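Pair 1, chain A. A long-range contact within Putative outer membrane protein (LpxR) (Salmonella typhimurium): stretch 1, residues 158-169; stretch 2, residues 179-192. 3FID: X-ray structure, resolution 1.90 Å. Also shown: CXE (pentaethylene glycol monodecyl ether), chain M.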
# COMPACT_ATOMS: atom_id res chain seq x y z
N LEU A 158 -17.73 -23.95 -12.39
CA LEU A 158 -19.13 -23.80 -11.93
C LEU A 158 -19.44 -22.36 -11.45
O LEU A 158 -20.03 -22.16 -10.37
CB LEU A 158 -19.47 -24.85 -10.87
CG LEU A 158 -19.56 -26.34 -11.32
CD1 LEU A 158 -19.72 -27.26 -10.11
CD2 LEU A 158 -20.68 -26.56 -12.36
N GLY A 159 -19.01 -21.39 -12.26
CA GLY A 159 -19.20 -19.95 -11.95
C GLY A 159 -18.19 -19.36 -10.96
O GLY A 159 -18.26 -18.17 -10.64
N VAL A 160 -17.25 -20.17 -10.46
CA VAL A 160 -16.14 -19.65 -9.62
C VAL A 160 -14.88 -19.66 -10.48
O VAL A 160 -14.48 -20.72 -10.99
CB VAL A 160 -15.91 -20.48 -8.31
CG1 VAL A 160 -14.76 -19.90 -7.44
CG2 VAL A 160 -17.19 -20.56 -7.46
N ASN A 161 -14.26 -18.49 -10.65
CA ASN A 161 -13.00 -18.35 -11.35
C ASN A 161 -11.85 -18.46 -10.35
O ASN A 161 -11.89 -17.82 -9.29
CB ASN A 161 -13.00 -16.98 -12.06
CG ASN A 161 -11.74 -16.72 -12.86
OD1 ASN A 161 -10.76 -16.16 -12.33
ND2 ASN A 161 -11.74 -17.13 -14.13
N VAL A 162 -10.84 -19.28 -10.66
CA VAL A 162 -9.67 -19.47 -9.78
C VAL A 162 -8.43 -19.24 -10.61
O VAL A 162 -8.35 -19.75 -11.72
CB VAL A 162 -9.63 -20.87 -9.06
CG1 VAL A 162 -10.99 -21.25 -8.53
CG2 VAL A 162 -9.15 -21.98 -10.00
N GLY A 163 -7.48 -18.44 -10.11
CA GLY A 163 -6.34 -18.03 -10.92
C GLY A 163 -5.03 -17.94 -10.17
O GLY A 163 -5.01 -17.91 -8.95
N PHE A 164 -3.94 -17.92 -10.93
CA PHE A 164 -2.56 -17.83 -10.42
C PHE A 164 -1.94 -16.67 -11.18
O PHE A 164 -1.98 -16.65 -12.41
CB PHE A 164 -1.80 -19.14 -10.71
CG PHE A 164 -0.31 -19.07 -10.46
CD1 PHE A 164 0.20 -18.82 -9.18
CD2 PHE A 164 0.60 -19.31 -11.52
CE1 PHE A 164 1.58 -18.77 -8.95
CE2 PHE A 164 1.97 -19.28 -11.30
CZ PHE A 164 2.47 -19.00 -10.01
N TYR A 165 -1.38 -15.70 -10.47
CA TYR A 165 -0.98 -14.48 -11.17
C TYR A 165 0.46 -14.11 -10.86
O TYR A 165 0.70 -13.28 -9.99
CB TYR A 165 -1.95 -13.32 -10.82
CG TYR A 165 -3.40 -13.70 -11.00
CD1 TYR A 165 -4.18 -14.12 -9.93
CD2 TYR A 165 -3.99 -13.67 -12.27
CE1 TYR A 165 -5.51 -14.50 -10.11
CE2 TYR A 165 -5.29 -14.04 -12.45
CZ TYR A 165 -6.05 -14.45 -11.37
OH TYR A 165 -7.34 -14.83 -11.59
N PRO A 166 1.43 -14.75 -11.56
CA PRO A 166 2.81 -14.34 -11.38
C PRO A 166 3.02 -13.00 -12.07
O PRO A 166 2.39 -12.72 -13.13
CB PRO A 166 3.61 -15.48 -12.03
CG PRO A 166 2.73 -16.00 -13.09
CD PRO A 166 1.30 -15.84 -12.55
N GLU A 167 3.85 -12.16 -11.45
CA GLU A 167 3.97 -10.76 -11.83
C GLU A 167 5.38 -10.22 -11.57
O GLU A 167 6.12 -10.73 -10.70
CB GLU A 167 2.88 -9.90 -11.12
CG GLU A 167 2.96 -9.85 -9.56
CD GLU A 167 3.93 -8.80 -9.05
OE1 GLU A 167 4.23 -7.82 -9.75
OE2 GLU A 167 4.39 -8.97 -7.84
N VAL A 168 5.75 -9.22 -12.37
CA VAL A 168 6.95 -8.40 -12.16
C VAL A 168 6.52 -6.93 -12.06
O VAL A 168 5.66 -6.47 -12.84
CB VAL A 168 7.98 -8.56 -13.32
CG1 VAL A 168 9.23 -7.69 -13.08
CG2 VAL A 168 8.38 -10.02 -13.44
N SER A 169 7.09 -6.20 -11.10
CA SER A 169 6.79 -4.79 -10.92
C SER A 169 8.05 -3.98 -10.87
O SER A 169 9.10 -4.48 -10.49
CB SER A 169 6.03 -4.57 -9.62
OG SER A 169 4.69 -5.03 -9.76
N LEU A 179 12.68 -3.22 -7.90
CA LEU A 179 12.21 -4.20 -8.87
C LEU A 179 11.61 -5.34 -8.05
O LEU A 179 12.27 -5.87 -7.15
CB LEU A 179 13.37 -4.73 -9.72
CG LEU A 179 12.96 -5.80 -10.76
CD1 LEU A 179 12.05 -5.21 -11.85
CD2 LEU A 179 14.19 -6.52 -11.39
N GLY A 180 10.36 -5.68 -8.32
CA GLY A 180 9.67 -6.71 -7.56
C GLY A 180 9.18 -7.88 -8.43
O GLY A 180 8.92 -7.73 -9.61
N TYR A 181 9.05 -9.05 -7.80
CA TYR A 181 8.50 -10.23 -8.48
C TYR A 181 7.74 -11.03 -7.44
O TYR A 181 8.15 -11.12 -6.29
CB TYR A 181 9.60 -11.10 -9.12
CG TYR A 181 10.81 -11.35 -8.26
CD1 TYR A 181 10.97 -12.53 -7.54
CD2 TYR A 181 11.82 -10.37 -8.16
CE1 TYR A 181 12.13 -12.75 -6.74
CE2 TYR A 181 12.95 -10.56 -7.36
CZ TYR A 181 13.10 -11.76 -6.66
OH TYR A 181 14.24 -11.89 -5.90
N GLY A 182 6.62 -11.59 -7.85
CA GLY A 182 5.72 -12.20 -6.91
C GLY A 182 4.61 -12.93 -7.59
O GLY A 182 4.62 -13.14 -8.81
N ALA A 183 3.66 -13.37 -6.80
CA ALA A 183 2.48 -13.99 -7.37
C ALA A 183 1.31 -13.85 -6.40
O ALA A 183 1.52 -13.75 -5.20
CB ALA A 183 2.76 -15.47 -7.71
N THR A 184 0.09 -13.87 -6.94
CA THR A 184 -1.11 -13.85 -6.15
C THR A 184 -1.92 -15.05 -6.63
O THR A 184 -1.83 -15.40 -7.79
CB THR A 184 -1.91 -12.52 -6.42
OG1 THR A 184 -1.08 -11.38 -6.12
CG2 THR A 184 -3.19 -12.43 -5.57
N VAL A 185 -2.63 -15.70 -5.72
CA VAL A 185 -3.70 -16.64 -6.11
C VAL A 185 -5.02 -16.04 -5.67
O VAL A 185 -5.10 -15.36 -4.64
CB VAL A 185 -3.49 -18.06 -5.52
CG1 VAL A 185 -2.34 -18.75 -6.27
CG2 VAL A 185 -3.21 -18.02 -4.00
N ALA A 186 -6.06 -16.25 -6.47
CA ALA A 186 -7.36 -15.68 -6.16
C ALA A 186 -8.47 -16.60 -6.60
O ALA A 186 -8.33 -17.36 -7.57
CB ALA A 186 -7.53 -14.30 -6.82
N LEU A 187 -9.57 -16.54 -5.87
CA LEU A 187 -10.82 -17.11 -6.33
C LEU A 187 -11.93 -16.08 -6.19
O LEU A 187 -11.91 -15.26 -5.26
CB LEU A 187 -11.13 -18.38 -5.54
CG LEU A 187 -11.67 -18.33 -4.13
CD1 LEU A 187 -13.22 -18.30 -4.19
CD2 LEU A 187 -11.18 -19.60 -3.41
N GLY A 188 -12.92 -16.16 -7.07
CA GLY A 188 -13.95 -15.11 -7.13
C GLY A 188 -14.91 -15.37 -8.28
O GLY A 188 -14.70 -16.30 -9.06
N ASN A 189 -15.95 -14.55 -8.39
CA ASN A 189 -16.92 -14.72 -9.49
C ASN A 189 -16.66 -13.85 -10.70
O ASN A 189 -17.47 -13.81 -11.63
CB ASN A 189 -18.37 -14.60 -8.97
CG ASN A 189 -18.72 -13.21 -8.52
OD1 ASN A 189 -17.85 -12.37 -8.31
ND2 ASN A 189 -20.02 -12.95 -8.39
N ASP A 190 -15.51 -13.17 -10.75
CA ASP A 190 -15.20 -12.38 -11.91
C ASP A 190 -13.75 -12.53 -12.36
O ASP A 190 -12.83 -12.22 -11.61
CB ASP A 190 -15.54 -10.88 -11.71
CG ASP A 190 -15.37 -10.08 -12.99
OD1 ASP A 190 -14.55 -9.13 -13.03
OD2 ASP A 190 -16.03 -10.44 -14.00
N LYS A 191 -13.57 -13.01 -13.59
CA LYS A 191 -12.23 -13.22 -14.17
C LYS A 191 -11.35 -11.95 -14.20
O LYS A 191 -10.14 -12.02 -13.87
CB LYS A 191 -12.36 -13.83 -15.60
CG LYS A 191 -11.07 -13.77 -16.41
CD LYS A 191 -11.28 -14.27 -17.87
CE LYS A 191 -9.95 -14.41 -18.59
NZ LYS A 191 -9.29 -15.69 -18.25
N THR A 192 -11.93 -10.81 -14.58
CA THR A 192 -11.16 -9.56 -14.74
C THR A 192 -10.69 -9.07 -13.35
O THR A 192 -9.51 -8.73 -13.17
CB THR A 192 -12.01 -8.45 -15.43
OG1 THR A 192 -12.42 -8.91 -16.74
CG2 THR A 192 -11.17 -7.16 -15.60
C1 CXE M . 3.79 -9.59 -26.20
C2 CXE M . 4.94 -9.60 -25.22
C3 CXE M . 4.73 -10.64 -24.11
C4 CXE M . 5.20 -10.14 -22.75
C5 CXE M . 5.50 -11.29 -21.79
C6 CXE M . 5.52 -10.78 -20.35
C7 CXE M . 5.46 -11.89 -19.30
C8 CXE M . 5.90 -11.35 -17.94
C9 CXE M . 5.44 -12.19 -16.74
C10 CXE M . 6.57 -12.38 -15.74
O11 CXE M . 6.09 -13.05 -14.57
C12 CXE M . 7.05 -13.96 -14.00
C13 CXE M . 7.41 -13.58 -12.55
O14 CXE M . 7.54 -14.74 -11.73
C15 CXE M . 7.72 -14.44 -10.34
C16 CXE M . 7.10 -15.51 -9.44
O17 CXE M . 7.91 -15.67 -8.26
C18 CXE M . 7.19 -15.77 -7.02
C19 CXE M . 8.17 -15.86 -5.85
O20 CXE M . 7.98 -14.77 -4.93
C21 CXE M . 8.97 -14.68 -3.89
C22 CXE M . 8.26 -14.90 -2.56
O23 CXE M . 9.12 -14.71 -1.45
C24 CXE M . 8.71 -15.50 -0.33
C25 CXE M . 9.88 -16.33 0.14
O26 CXE M . 9.44 -17.25 1.12
O HOH W 1 -8.82 -14.28 -13.70
O HOH W 2 -10.59 -17.86 -17.01
O HOH W 3 -0.07 -10.84 -8.51

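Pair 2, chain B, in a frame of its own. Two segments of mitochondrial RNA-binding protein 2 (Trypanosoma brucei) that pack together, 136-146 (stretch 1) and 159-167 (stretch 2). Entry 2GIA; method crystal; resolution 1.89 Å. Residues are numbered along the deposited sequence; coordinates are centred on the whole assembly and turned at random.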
# COMPACT_ATOMS: atom_id res chain seq x y z
N THR B 136 7.86 -9.79 -17.12
CA THR B 136 8.31 -8.74 -18.05
C THR B 136 7.17 -8.56 -19.04
O THR B 136 6.40 -9.49 -19.31
CB THR B 136 9.64 -9.08 -18.82
OG1 THR B 136 9.43 -10.20 -19.69
CG2 THR B 136 10.77 -9.37 -17.83
N PHE B 137 7.07 -7.36 -19.59
CA PHE B 137 5.96 -7.03 -20.45
C PHE B 137 6.40 -6.19 -21.62
O PHE B 137 7.50 -5.63 -21.60
CB PHE B 137 4.91 -6.26 -19.63
CG PHE B 137 4.35 -7.06 -18.50
CD1 PHE B 137 3.17 -7.79 -18.65
CD2 PHE B 137 5.04 -7.17 -17.30
CE1 PHE B 137 2.70 -8.62 -17.62
CE2 PHE B 137 4.58 -8.00 -16.26
CZ PHE B 137 3.40 -8.72 -16.43
N THR B 138 5.52 -6.09 -22.61
CA THR B 138 5.81 -5.33 -23.82
C THR B 138 4.69 -4.39 -24.26
O THR B 138 3.56 -4.82 -24.39
CB THR B 138 6.09 -6.28 -25.02
OG1 THR B 138 7.22 -7.10 -24.72
CG2 THR B 138 6.39 -5.44 -26.28
N LEU B 139 5.02 -3.12 -24.48
CA LEU B 139 4.07 -2.13 -24.98
C LEU B 139 4.44 -1.97 -26.50
O LEU B 139 5.59 -1.64 -26.82
CB LEU B 139 4.25 -0.76 -24.29
CG LEU B 139 3.38 0.40 -24.82
CD1 LEU B 139 1.93 0.04 -24.70
CD2 LEU B 139 3.64 1.72 -24.09
N LYS B 140 3.49 -2.29 -27.38
CA LYS B 140 3.67 -2.19 -28.86
C LYS B 140 2.58 -1.25 -29.33
O LYS B 140 1.40 -1.46 -29.03
CB LYS B 140 3.44 -3.54 -29.55
CG LYS B 140 4.21 -4.71 -28.99
CD LYS B 140 3.55 -6.02 -29.46
CE LYS B 140 4.16 -7.27 -28.82
NZ LYS B 140 3.39 -8.47 -29.28
N CYS B 141 2.95 -0.24 -30.11
CA CYS B 141 1.97 0.73 -30.55
C CYS B 141 2.24 1.23 -31.96
O CYS B 141 3.39 1.35 -32.39
CB CYS B 141 2.01 1.93 -29.59
SG CYS B 141 0.81 3.25 -29.93
N THR B 142 1.17 1.51 -32.69
CA THR B 142 1.29 2.07 -34.02
C THR B 142 0.51 3.36 -33.91
O THR B 142 -0.70 3.33 -33.75
CB THR B 142 0.63 1.19 -35.10
OG1 THR B 142 -0.68 0.81 -34.67
CG2 THR B 142 1.45 -0.03 -35.34
N SER B 143 1.19 4.50 -33.94
CA SER B 143 0.50 5.79 -33.85
C SER B 143 0.23 6.36 -35.24
O SER B 143 0.91 6.00 -36.21
CB SER B 143 1.35 6.82 -33.07
OG SER B 143 1.53 6.43 -31.72
N THR B 144 -0.78 7.22 -35.33
CA THR B 144 -1.14 7.87 -36.59
C THR B 144 -1.60 9.30 -36.34
O THR B 144 -2.17 9.61 -35.28
CB THR B 144 -2.27 7.12 -37.34
OG1 THR B 144 -3.44 7.07 -36.52
CG2 THR B 144 -1.83 5.71 -37.71
N ARG B 145 -1.34 10.16 -37.31
CA ARG B 145 -1.70 11.58 -37.23
C ARG B 145 -1.94 12.10 -38.64
O ARG B 145 -1.53 11.48 -39.62
CB ARG B 145 -0.56 12.37 -36.59
CG ARG B 145 0.77 12.13 -37.29
CD ARG B 145 1.92 12.87 -36.63
NE ARG B 145 1.83 14.31 -36.80
CZ ARG B 145 2.76 15.17 -36.38
NH1 ARG B 145 3.85 14.70 -35.77
NH2 ARG B 145 2.60 16.48 -36.57
N PRO B 146 -2.62 13.26 -38.76
CA PRO B 146 -2.90 13.86 -40.07
C PRO B 146 -1.61 14.33 -40.76
O PRO B 146 -1.60 15.31 -41.51
CB PRO B 146 -3.85 15.00 -39.73
CG PRO B 146 -3.43 15.40 -38.33
CD PRO B 146 -3.25 14.04 -37.68
N ASP B 159 -1.46 11.65 -44.25
CA ASP B 159 -1.68 10.69 -43.17
C ASP B 159 -0.34 10.11 -42.71
O ASP B 159 0.33 9.39 -43.46
CB ASP B 159 -2.59 9.57 -43.65
CG ASP B 159 -2.89 8.57 -42.57
OD1 ASP B 159 -3.49 8.97 -41.54
OD2 ASP B 159 -2.51 7.38 -42.75
N GLU B 160 0.03 10.41 -41.48
CA GLU B 160 1.30 9.97 -40.93
C GLU B 160 1.17 8.82 -39.93
O GLU B 160 0.16 8.70 -39.24
CB GLU B 160 2.00 11.15 -40.26
CG GLU B 160 2.15 12.34 -41.18
CD GLU B 160 2.50 13.60 -40.42
OE1 GLU B 160 3.51 13.59 -39.70
OE2 GLU B 160 1.75 14.60 -40.55
N THR B 161 2.20 8.00 -39.87
CA THR B 161 2.20 6.84 -38.99
C THR B 161 3.57 6.64 -38.34
O THR B 161 4.60 6.86 -38.98
CB THR B 161 1.81 5.58 -39.77
OG1 THR B 161 1.70 4.47 -38.88
CG2 THR B 161 2.87 5.26 -40.80
N PHE B 162 3.57 6.21 -37.08
CA PHE B 162 4.81 5.96 -36.35
C PHE B 162 4.65 4.73 -35.43
O PHE B 162 3.81 4.73 -34.53
CB PHE B 162 5.23 7.19 -35.52
CG PHE B 162 6.47 6.96 -34.69
CD1 PHE B 162 7.65 6.53 -35.29
CD2 PHE B 162 6.44 7.15 -33.31
CE1 PHE B 162 8.79 6.28 -34.52
CE2 PHE B 162 7.58 6.91 -32.54
CZ PHE B 162 8.76 6.47 -33.14
N GLU B 163 5.46 3.70 -35.68
CA GLU B 163 5.42 2.48 -34.90
C GLU B 163 6.52 2.46 -33.84
O GLU B 163 7.67 2.77 -34.13
CB GLU B 163 5.59 1.28 -35.82
CG GLU B 163 4.33 0.91 -36.59
CD GLU B 163 4.56 -0.25 -37.55
OE1 GLU B 163 5.38 -1.14 -37.22
OE2 GLU B 163 3.93 -0.29 -38.63
N TRP B 164 6.16 2.09 -32.62
CA TRP B 164 7.16 2.06 -31.55
C TRP B 164 6.83 0.98 -30.53
O TRP B 164 5.68 0.58 -30.40
CB TRP B 164 7.23 3.43 -30.88
CG TRP B 164 5.90 3.97 -30.39
CD1 TRP B 164 4.91 4.56 -31.14
CD2 TRP B 164 5.47 4.04 -29.02
NE1 TRP B 164 3.90 5.01 -30.31
CE2 TRP B 164 4.21 4.70 -29.01
CE3 TRP B 164 6.02 3.61 -27.80
CZ2 TRP B 164 3.50 4.95 -27.82
CZ3 TRP B 164 5.32 3.86 -26.63
CH2 TRP B 164 4.07 4.51 -26.65
N THR B 165 7.86 0.51 -29.83
CA THR B 165 7.73 -0.56 -28.83
C THR B 165 8.57 -0.20 -27.61
O THR B 165 9.69 0.30 -27.75
CB THR B 165 8.31 -1.92 -29.34
OG1 THR B 165 7.61 -2.34 -30.52
CG2 THR B 165 8.14 -3.02 -28.30
N VAL B 166 8.04 -0.48 -26.41
CA VAL B 166 8.79 -0.23 -25.18
C VAL B 166 8.73 -1.51 -24.36
O VAL B 166 7.65 -1.98 -24.03
CB VAL B 166 8.22 0.95 -24.35
CG1 VAL B 166 8.99 1.09 -23.03
CG2 VAL B 166 8.35 2.26 -25.14
N GLU B 167 9.90 -2.08 -24.07
CA GLU B 167 10.00 -3.29 -23.28
C GLU B 167 10.08 -2.88 -21.80
O GLU B 167 10.76 -1.90 -21.45
CB GLU B 167 11.30 -4.07 -23.62
CG GLU B 167 11.39 -4.64 -25.05
CD GLU B 167 10.22 -5.53 -25.41
OE1 GLU B 167 9.54 -6.07 -24.50
OE2 GLU B 167 9.97 -5.70 -26.61
O HOH W 4 10.11 -6.77 -21.80

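The sharpest difference lies where Gly A163 of pair 1 matches Cys B141 of pair 2. In pair 1 this position has no side chain, and the phenol of Tyr A165 uses the room. An ideal CB on Gly A163 would lie 2.0 Å from Tyr A165 OH, a clash. In pair 2 the position carries a side chain, and an indole from the other strand packs on it. Cys B141 CB sits over one face of the Trp B164 ring, 3.6 Å from Trp B164 CE2. The aromatic that fills this spot comes from stretch 1 in pair 1 and from stretch 2 in pair 2. Each aromatic reaches a small residue diagonally across the strands: Tyr A165 reaches Ala A186 and Trp B164 reaches Ser B143. Ala A186 matches Trp B164, and Tyr A165 matches Ser B143.

The backbones are nearly the same. Each pair is two antiparallel strands, with N-to-C directions 163° apart in pair 1 and 162° in pair 2. The axes approach to 4.5 Å in both. Fourteen central residues superpose with an RMSD of 0.5 Å. Asn A161 falls on Leu B139 and Gly A188 on Val B166; at the other end Glu A167 falls on Arg B145 and Gly A182 on Glu B160. Hydrogen-bonded and non-hydrogen-bonded pairs alternate in the same register. Gly A163 N donates to Ala A186 O at 2.9 Å; Cys B141 N donates to Trp B164 O, also at 2.9 Å. The buried areas are similar, 911 and 869 Å².

On the face of Tyr A165, its ring edge meets the methyl of Ala A186, with Tyr A165 CE1 3.9 Å from Ala A186 CB. The hydroxyl reaches a water: Tyr A165 OH donates to water 1 O at 2.6 Å. That water in turn donates to Asn A161 OD1 and Lys A191 O, so it links the strand to the start of the helix at the end of stretch 2. In pair 2 the polar link is direct. Trp B164 NE1 donates to Ser B143 OG at 3.1 Å, and the hydroxyl lies at the ring edge. Leu B139 extends the apolar packing, with its CD2 3.7 Å from Trp B164 CZ3.

Glu A167 and Arg B145 match but are used differently. The end of the Glu A167 side chain comes nearer stretch 2, over Gly A182, and Ser A169 OG from its own strand donates to Glu A167 OE1 at 2.8 Å. Gly A182 opposite leaves space for it; an ideal CB there would clash with Glu A167 OE2 at 3.0 Å. Arg B145 instead faces Glu B160 in a salt bridge, with Arg B145 NE 3.4 Å from Glu B160 OE1. The oxygen lies over the guanidinium face, so only the charges attract.

The other face is mostly apolar in pair 1. Phe A164 sets its ring edge against Val A185, with Phe A164 CD1 3.9 Å from Val A185 CG1. The matching residues, Thr B142 and Glu B163, meet through aliphatic carbons, Thr B142 CG2 to Glu B163 CG at 3.3 Å.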